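Local coordinates for separin (Saccharomyces cerevisiae, PDB 5U1T), which cleaves the cohesin subunit MCD1/SCC1 as a caspase-like cysteine protease at the onset of anaphase, allowing sister chromatids to separate, at residues 1012-1026 with 1045-1057. Sequence-based numbering, arbitrary orientation.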
loop_
_atom_site.group_PDB
_atom_site.type_symbol
_atom_site.label_atom_id
_atom_site.label_comp_id
_atom_site.label_asym_id
_atom_site.label_seq_id
_atom_site.Cartn_x
_atom_site.Cartn_y
_atom_site.Cartn_z
ATOM N N ARG A 1012 29.558 -9.443 50.357
ATOM C CA ARG A 1012 28.370 -8.673 50.730
ATOM C C ARG A 1012 28.403 -7.256 50.174
ATOM O O ARG A 1012 27.371 -6.676 49.855
ATOM C CB ARG A 1012 28.213 -8.616 52.264
ATOM C CG ARG A 1012 26.848 -8.070 52.749
ATOM C CD ARG A 1012 26.831 -7.779 54.261
ATOM N NE ARG A 1012 25.466 -7.751 54.798
ATOM C CZ ARG A 1012 24.808 -8.831 55.219
ATOM N NH1 ARG A 1012 25.399 -10.022 55.186
ATOM N NH2 ARG A 1012 23.565 -8.727 55.672
ATOM N N ILE A 1013 29.590 -6.684 50.086
ATOM C CA ILE A 1013 29.730 -5.344 49.530
ATOM C C ILE A 1013 29.498 -5.373 48.005
ATOM O O ILE A 1013 28.802 -4.519 47.455
ATOM C CB ILE A 1013 31.098 -4.762 49.888
ATOM C CG1 ILE A 1013 31.151 -4.521 51.397
ATOM C CG2 ILE A 1013 31.364 -3.477 49.136
ATOM C CD1 ILE A 1013 29.972 -3.749 51.937
ATOM N N ALA A 1014 30.035 -6.392 47.343
ATOM C CA ALA A 1014 29.766 -6.599 45.934
ATOM C C ALA A 1014 28.272 -6.745 45.671
ATOM O O ALA A 1014 27.760 -6.302 44.641
ATOM C CB ALA A 1014 30.512 -7.823 45.428
ATOM N N ALA A 1015 27.563 -7.372 46.594
ATOM C CA ALA A 1015 26.169 -7.675 46.329
ATOM C C ALA A 1015 25.333 -6.421 46.529
ATOM O O ALA A 1015 24.403 -6.164 45.767
ATOM C CB ALA A 1015 25.694 -8.800 47.201
ATOM N N ILE A 1016 25.686 -5.626 47.536
ATOM C CA ILE A 1016 25.007 -4.357 47.766
ATOM C C ILE A 1016 25.291 -3.429 46.582
ATOM O O ILE A 1016 24.415 -2.678 46.136
ATOM C CB ILE A 1016 25.442 -3.716 49.098
ATOM C CG1 ILE A 1016 25.012 -4.622 50.245
ATOM C CG2 ILE A 1016 24.864 -2.314 49.273
ATOM C CD1 ILE A 1016 25.511 -4.202 51.587
ATOM N N SER A 1017 26.497 -3.517 46.040
ATOM C CA SER A 1017 26.840 -2.695 44.888
ATOM C C SER A 1017 26.027 -3.053 43.638
ATOM O O SER A 1017 25.440 -2.175 43.026
ATOM C CB SER A 1017 28.321 -2.801 44.577
ATOM O OG SER A 1017 28.680 -1.825 43.616
ATOM N N LYS A 1018 25.977 -4.331 43.277
ATOM C CA LYS A 1018 25.241 -4.759 42.098
ATOM C C LYS A 1018 23.752 -4.463 42.230
ATOM O O LYS A 1018 23.056 -4.214 41.232
ATOM C CB LYS A 1018 25.470 -6.249 41.833
ATOM C CG LYS A 1018 26.870 -6.530 41.303
ATOM C CD LYS A 1018 27.286 -7.999 41.398
ATOM C CE LYS A 1018 28.761 -8.170 41.025
ATOM N NZ LYS A 1018 28.994 -7.893 39.583
ATOM N N LEU A 1019 23.258 -4.476 43.460
ATOM C CA LEU A 1019 21.857 -4.213 43.695
ATOM C C LEU A 1019 21.539 -2.725 43.587
ATOM O O LEU A 1019 20.519 -2.364 43.015
ATOM C CB LEU A 1019 21.446 -4.762 45.059
ATOM C CG LEU A 1019 21.183 -6.264 45.028
ATOM C CD1 LEU A 1019 21.234 -6.845 46.428
ATOM C CD2 LEU A 1019 19.839 -6.513 44.380
ATOM N N LYS A 1020 22.395 -1.865 44.137
ATOM C CA LYS A 1020 22.193 -0.419 44.030
ATOM C C LYS A 1020 22.295 0.025 42.562
ATOM O O LYS A 1020 21.703 1.023 42.139
ATOM C CB LYS A 1020 23.201 0.336 44.901
ATOM C CG LYS A 1020 22.955 0.198 46.407
ATOM C CD LYS A 1020 24.169 0.638 47.251
ATOM C CE LYS A 1020 24.013 2.050 47.840
ATOM N NZ LYS A 1020 24.831 2.268 49.084
ATOM N N GLN A 1021 23.045 -0.753 41.796
ATOM C CA GLN A 1021 23.238 -0.527 40.385
ATOM C C GLN A 1021 21.948 -0.848 39.649
ATOM O O GLN A 1021 21.491 -0.092 38.788
ATOM C CB GLN A 1021 24.390 -1.395 39.882
ATOM C CG GLN A 1021 24.973 -1.012 38.532
ATOM C CD GLN A 1021 25.854 -2.123 37.966
ATOM O OE1 GLN A 1021 25.708 -3.300 38.334
ATOM N NE2 GLN A 1021 26.768 -1.760 37.072
ATOM N N MET A 1022 21.369 -1.986 40.006
ATOM C CA MET A 1022 20.083 -2.404 39.493
ATOM C C MET A 1022 18.972 -1.418 39.897
ATOM O O MET A 1022 18.091 -1.119 39.100
ATOM C CB MET A 1022 19.771 -3.817 39.989
ATOM C CG MET A 1022 18.579 -4.489 39.326
ATOM S SD MET A 1022 18.860 -4.940 37.589
ATOM C CE MET A 1022 17.172 -5.179 37.064
ATOM N N LYS A 1023 19.017 -0.911 41.123
ATOM C CA LYS A 1023 18.027 0.054 41.590
ATOM C C LYS A 1023 18.049 1.295 40.702
ATOM O O LYS A 1023 16.997 1.811 40.332
ATOM C CB LYS A 1023 18.282 0.446 43.063
ATOM C CG LYS A 1023 17.254 1.439 43.645
ATOM C CD LYS A 1023 17.588 1.958 45.047
ATOM C CE LYS A 1023 18.017 3.452 45.050
ATOM N NZ LYS A 1023 19.327 3.805 44.311
ATOM N N GLU A 1024 19.249 1.760 40.354
ATOM C CA GLU A 1024 19.415 3.012 39.618
ATOM C C GLU A 1024 19.196 2.868 38.112
ATOM O O GLU A 1024 18.725 3.795 37.450
ATOM C CB GLU A 1024 20.796 3.585 39.897
ATOM C CG GLU A 1024 20.904 4.086 41.316
ATOM C CD GLU A 1024 22.331 4.115 41.834
ATOM O OE1 GLU A 1024 23.239 3.743 41.051
ATOM O OE2 GLU A 1024 22.543 4.507 43.013
ATOM N N LEU A 1025 19.546 1.710 37.568
ATOM C CA LEU A 1025 19.278 1.432 36.170
ATOM C C LEU A 1025 17.772 1.356 35.952
ATOM O O LEU A 1025 17.269 1.796 34.915
ATOM C CB LEU A 1025 19.959 0.136 35.733
ATOM C CG LEU A 1025 19.711 -0.246 34.276
ATOM C CD1 LEU A 1025 20.196 0.854 33.343
ATOM C CD2 LEU A 1025 20.371 -1.568 33.960
ATOM N N LEU A 1026 17.054 0.801 36.930
ATOM C CA LEU A 1026 15.602 0.709 36.837
ATOM C C LEU A 1026 15.003 2.102 36.939
ATOM O O LEU A 1026 13.954 2.385 36.366
ATOM C CB LEU A 1026 15.023 -0.203 37.923
ATOM C CG LEU A 1026 15.107 -1.711 37.700
ATOM C CD1 LEU A 1026 14.852 -2.448 38.996
ATOM C CD2 LEU A 1026 14.114 -2.145 36.644
ATOM N N LEU A 1045 10.248 -5.921 39.420
ATOM C CA LEU A 1045 11.704 -5.999 39.469
ATOM C C LEU A 1045 12.236 -4.895 40.357
ATOM O O LEU A 1045 13.274 -5.012 40.981
ATOM C CB LEU A 1045 12.280 -5.853 38.056
ATOM C CG LEU A 1045 13.445 -6.676 37.529
ATOM C CD1 LEU A 1045 13.148 -8.164 37.617
ATOM C CD2 LEU A 1045 13.721 -6.274 36.091
ATOM N N SER A 1046 11.501 -3.802 40.389
ATOM C CA SER A 1046 11.905 -2.630 41.122
ATOM C C SER A 1046 11.642 -2.807 42.623
ATOM O O SER A 1046 12.434 -2.385 43.477
ATOM C CB SER A 1046 11.169 -1.415 40.568
ATOM O OG SER A 1046 11.216 -0.334 41.468
ATOM N N SER A 1047 10.530 -3.450 42.943
ATOM C CA SER A 1047 10.203 -3.675 44.327
ATOM C C SER A 1047 10.971 -4.886 44.879
ATOM O O SER A 1047 11.291 -4.924 46.059
ATOM C CB SER A 1047 8.702 -3.866 44.500
ATOM O OG SER A 1047 8.357 -5.181 44.136
ATOM N N LEU A 1048 11.272 -5.870 44.038
ATOM C CA LEU A 1048 12.101 -6.976 44.492
ATOM C C LEU A 1048 13.515 -6.497 44.814
ATOM O O LEU A 1048 14.092 -6.897 45.818
ATOM C CB LEU A 1048 12.157 -8.094 43.459
ATOM C CG LEU A 1048 13.172 -9.199 43.760
ATOM C CD1 LEU A 1048 12.870 -9.883 45.080
ATOM C CD2 LEU A 1048 13.201 -10.212 42.658
ATOM N N THR A 1049 14.068 -5.632 43.974
ATOM C CA THR A 1049 15.398 -5.107 44.224
ATOM C C THR A 1049 15.433 -4.301 45.526
ATOM O O THR A 1049 16.379 -4.400 46.304
ATOM C CB THR A 1049 15.888 -4.246 43.035
ATOM O OG1 THR A 1049 15.882 -5.050 41.856
ATOM C CG2 THR A 1049 17.311 -3.709 43.271
ATOM N N LEU A 1050 14.389 -3.520 45.770
ATOM C CA LEU A 1050 14.296 -2.730 46.993
ATOM C C LEU A 1050 14.198 -3.646 48.209
ATOM O O LEU A 1050 14.833 -3.416 49.238
ATOM C CB LEU A 1050 13.092 -1.801 46.941
ATOM C CG LEU A 1050 13.079 -0.860 48.136
ATOM C CD1 LEU A 1050 14.316 0.017 48.116
ATOM C CD2 LEU A 1050 11.801 -0.037 48.196
ATOM N N THR A 1051 13.403 -4.696 48.068
ATOM C CA THR A 1051 13.199 -5.652 49.133
ATOM C C THR A 1051 14.496 -6.376 49.484
ATOM O O THR A 1051 14.858 -6.439 50.655
ATOM C CB THR A 1051 12.112 -6.654 48.752
ATOM O OG1 THR A 1051 10.898 -5.942 48.500
ATOM C CG2 THR A 1051 11.880 -7.649 49.863
ATOM N N ILE A 1052 15.202 -6.911 48.489
ATOM C CA ILE A 1052 16.497 -7.535 48.770
ATOM C C ILE A 1052 17.445 -6.549 49.424
ATOM O O ILE A 1052 18.066 -6.854 50.433
ATOM C CB ILE A 1052 17.201 -8.069 47.535
ATOM C CG1 ILE A 1052 16.254 -8.903 46.671
ATOM C CG2 ILE A 1052 18.415 -8.865 47.957
ATOM C CD1 ILE A 1052 15.753 -10.113 47.341
ATOM N N LEU A 1053 17.546 -5.359 48.854
ATOM C CA LEU A 1053 18.456 -4.354 49.385
ATOM C C LEU A 1053 18.216 -4.025 50.860
ATOM O O LEU A 1053 19.166 -3.931 51.636
ATOM C CB LEU A 1053 18.367 -3.077 48.556
ATOM C CG LEU A 1053 19.592 -2.870 47.687
ATOM C CD1 LEU A 1053 19.318 -1.786 46.669
ATOM C CD2 LEU A 1053 20.766 -2.496 48.548
ATOM N N SER A 1054 16.952 -3.851 51.230
ATOM C CA SER A 1054 16.594 -3.384 52.562
ATOM C C SER A 1054 16.756 -4.459 53.624
ATOM O O SER A 1054 16.934 -4.149 54.794
ATOM C CB SER A 1054 15.171 -2.904 52.569
ATOM O OG SER A 1054 14.393 -3.929 51.997
ATOM N N ASN A 1055 16.682 -5.717 53.209
ATOM C CA ASN A 1055 16.922 -6.821 54.114
ATOM C C ASN A 1055 18.410 -7.115 54.326
ATOM O O ASN A 1055 18.767 -7.946 55.153
ATOM C CB ASN A 1055 16.215 -8.072 53.601
ATOM C CG ASN A 1055 14.756 -8.091 53.952
ATOM O OD1 ASN A 1055 14.373 -8.581 55.010
ATOM N ND2 ASN A 1055 13.926 -7.545 53.077
ATOM N N ILE A 1056 19.263 -6.386 53.603
ATOM C CA ILE A 1056 20.695 -6.689 53.443
ATOM C C ILE A 1056 21.575 -5.532 53.933
ATOM O O ILE A 1056 22.720 -5.728 54.346
ATOM C CB ILE A 1056 20.962 -7.038 51.944
ATOM C CG1 ILE A 1056 20.707 -8.529 51.705
ATOM C CG2 ILE A 1056 22.317 -6.572 51.405
ATOM C CD1 ILE A 1056 21.255 -9.402 52.744
ATOM N N THR A 1057 21.016 -4.327 53.916
ATOM C CA THR A 1057 21.729 -3.114 54.305
ATOM C C THR A 1057 20.678 -2.063 54.635
ATOM O O THR A 1057 19.481 -2.338 54.563
ATOM C CB THR A 1057 22.699 -2.624 53.187
ATOM O OG1 THR A 1057 23.294 -1.375 53.548
ATOM C CG2 THR A 1057 21.969 -2.451 51.873
#
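Arg1012 reaches the C-terminal end of 1045-1057 with an extended side chain, CG lying anti to the backbone N (chi1 -168°), and the edge of its guanidinium meets the backbone carbonyl of Ile1056. The bond from NE to Ile1056 O is weak, 3.4 Å long and bent to 142° at the hydrogen. One turn on, Ile1016 fills the angle between Ile1056 and Thr1057: its CG1 lies 3.5 Å from Ile1056 CG2, while CD1 touches Thr1057 CB. Leu1019 splits its branches, CD1 packing on Ile1052 CG2 at 3.8 Å and CD2 lying near the methyl of Thr1049. Its CB meets Leu1053 CG, and Leu1053 enters as a knob among Ile1016, Leu1019, Lys1020 and Lys1023. The next hole, formed by Leu1019, Met1022, Lys1023 and Leu1026, takes Thr1049. The hydroxyl of that threonine is satisfied within its own helix, OG1 donating to Leu1045 O at 2.8 Å; its CG2 lies over the backbone at Leu1019 O. Met1022, bent at chi2, brings CE to 3.7 Å from Leu1045 CD2. Finally, Leu1026 CD1 rests on the backbone of Leu1045 and Ser1046. Helix 950-955 adds Phe951 and Met955 against Ile1056. The axes of the two segments come within 9.5 Å and run at 150° to each other, forming an antiparallel helical hairpin with knobs-into-holes packing.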